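Local structure of Serine/threonine protein kinase (Mycobacterium tuberculosis, 4ESQ) at residues Pro48-Ala53 with Lys111-Lys116. The protein is a membrane receptor kinase that probably phosphorylates proteins on serine and threonine using ATP, represented here by its extracellular sensor domain. Numbering follows the deposited sequence.
Sequences PDCQGA and KNCAGK
Cys-50 and Cys-113 are joined by a disulfide, the covalent tie between the short helical turns of Pro-48 to Ala-53 and the loop of Lys-111 to Lys-116. Cys-50 SG and Cys-113 SG lie 2.0 Å apart, and the bridge has a torsion of -108° about the S-S bond. In both cysteines SG lies trans to the residue's own C and close to its own N, so both sulfurs lean toward the other segment, and Cys-50 CA and Cys-113 CA are left 5.9 Å apart.

Noncovalent contact around the bridge is slight. The methyl CB of Ala-53 reaches Cys-113 SG at 4.1 Å. A looser, polar approach to the same sulfur comes from the backbone, with Asp-49 O at 4.0 Å from Cys-113 SG. Beyond the two segments, Phe-131 of strand 125-131 touches Cys-50, Ala-53 and Cys-113 alike, so the buried disulfide rests against the sheet.

No hydrogen bond crosses between the segments; each holds bonds of its own. Gln-51 N bonds back to Pro-48 O, closing the 3-10 turn that carries Cys-50. In the second segment, Cys-113 begins a type II beta turn ending at Lys-116, with Gly-115 at positive phi and a weak bond from Lys-116 N to Cys-113 O. Gly-115 and Lys-116 also pair through their backbones with Ala-132 and Phe-131. The side chain of Lys-116, extended beyond CB, runs back alongside the turn, so that Lys-116 NZ donates to Asn-112 O at 3.0 Å in the carbonyl plane, with a C=O...N angle of 155°.

The disulfide links the turn leading into helix 51-54 with the connection from helix 96-111 to strand 117-122, cross-linking a helical turn to a helix-strand connection beside strand 125-131 of the antiparallel sheet of the PknH-like extracellular domain.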
loop_
_atom_site.group_PDB
_atom_site.type_symbol
_atom_site.label_atom_id
_atom_site.label_comp_id
_atom_site.label_asym_id
_atom_site.label_seq_id
_atom_site.Cartn_x
_atom_site.Cartn_y
_atom_site.Cartn_z
ATOM N N PRO A 48 -5.544 -9.932 13.962
ATOM C CA PRO A 48 -6.378 -9.634 12.788
ATOM C C PRO A 48 -6.295 -8.187 12.304
ATOM O O PRO A 48 -6.374 -7.951 11.099
ATOM C CB PRO A 48 -7.794 -9.939 13.279
ATOM C CG PRO A 48 -7.625 -10.951 14.331
ATOM C CD PRO A 48 -6.298 -10.633 15.013
ATOM N N ASP A 49 -6.133 -7.233 13.215
ATOM C CA ASP A 49 -6.137 -5.830 12.813
ATOM C C ASP A 49 -4.806 -5.384 12.215
ATOM O O ASP A 49 -4.635 -4.220 11.863
ATOM C CB ASP A 49 -6.565 -4.930 13.969
ATOM C CG ASP A 49 -8.076 -4.923 14.163
ATOM O OD1 ASP A 49 -8.803 -5.047 13.151
ATOM O OD2 ASP A 49 -8.537 -4.808 15.316
ATOM N N CYS A 50 -3.866 -6.315 12.092
ATOM C CA CYS A 50 -2.629 -6.026 11.376
ATOM C C CYS A 50 -2.728 -6.362 9.884
ATOM O O CYS A 50 -1.746 -6.224 9.159
ATOM C CB CYS A 50 -1.444 -6.758 12.012
ATOM S SG CYS A 50 -1.115 -6.186 13.691
ATOM N N GLN A 51 -3.904 -6.786 9.420
ATOM C CA GLN A 51 -4.077 -7.109 7.995
ATOM C C GLN A 51 -3.735 -5.907 7.092
ATOM O O GLN A 51 -3.038 -6.050 6.078
ATOM C CB GLN A 51 -5.500 -7.615 7.698
ATOM C CG GLN A 51 -5.700 -8.076 6.248
ATOM C CD GLN A 51 -7.006 -8.820 6.013
ATOM O OE1 GLN A 51 -7.710 -9.173 6.953
ATOM N NE2 GLN A 51 -7.329 -9.071 4.742
ATOM N N GLY A 52 -4.232 -4.728 7.457
ATOM C CA GLY A 52 -3.963 -3.525 6.684
ATOM C C GLY A 52 -2.516 -3.086 6.783
ATOM O O GLY A 52 -1.993 -2.415 5.886
ATOM N N ALA A 53 -1.855 -3.461 7.874
ATOM C CA ALA A 53 -0.455 -3.102 8.051
ATOM C C ALA A 53 0.442 -3.963 7.169
ATOM O O ALA A 53 1.601 -3.627 6.944
ATOM C CB ALA A 53 -0.054 -3.225 9.508
ATOM N N LYS A 111 -0.134 1.235 14.647
ATOM C CA LYS A 111 0.648 1.493 15.856
ATOM C C LYS A 111 0.569 0.338 16.853
ATOM O O LYS A 111 1.477 0.150 17.662
ATOM C CB LYS A 111 0.235 2.814 16.500
ATOM C CG LYS A 111 0.711 4.011 15.686
ATOM C CD LYS A 111 0.270 5.337 16.277
ATOM C CE LYS A 111 0.620 6.479 15.325
ATOM N NZ LYS A 111 -0.047 7.759 15.714
ATOM N N ASN A 112 -0.516 -0.429 16.778
ATOM C CA ASN A 112 -0.684 -1.610 17.613
ATOM C C ASN A 112 0.004 -2.838 17.023
ATOM O O ASN A 112 0.088 -3.887 17.674
ATOM C CB ASN A 112 -2.170 -1.897 17.847
ATOM C CG ASN A 112 -2.816 -0.890 18.781
ATOM O OD1 ASN A 112 -2.194 -0.420 19.737
ATOM N ND2 ASN A 112 -4.073 -0.558 18.510
ATOM N N CYS A 113 0.484 -2.710 15.788
ATOM C CA CYS A 113 1.246 -3.775 15.146
ATOM C C CYS A 113 2.749 -3.544 15.267
ATOM O O CYS A 113 3.535 -4.488 15.158
ATOM C CB CYS A 113 0.855 -3.884 13.669
ATOM S SG CYS A 113 -0.908 -4.177 13.435
ATOM N N ALA A 114 3.138 -2.289 15.494
ATOM C CA ALA A 114 4.548 -1.898 15.531
ATOM C C ALA A 114 5.362 -2.721 16.519
ATOM O O ALA A 114 4.927 -2.959 17.642
ATOM C CB ALA A 114 4.671 -0.419 15.871
ATOM N N GLY A 115 6.548 -3.147 16.098
ATOM C CA GLY A 115 7.450 -3.865 16.982
ATOM C C GLY A 115 6.989 -5.264 17.363
ATOM O O GLY A 115 7.441 -5.816 18.365
ATOM N N LYS A 116 6.106 -5.839 16.552
ATOM C CA LYS A 116 5.582 -7.184 16.803
ATOM C C LYS A 116 5.775 -8.114 15.611
ATOM O O LYS A 116 5.852 -7.677 14.466
ATOM C CB LYS A 116 4.093 -7.123 17.156
ATOM C CG LYS A 116 3.769 -6.309 18.392
ATOM C CD LYS A 116 2.270 -6.317 18.662
ATOM C CE LYS A 116 1.907 -5.434 19.841
ATOM N NZ LYS A 116 0.448 -5.518 20.125
#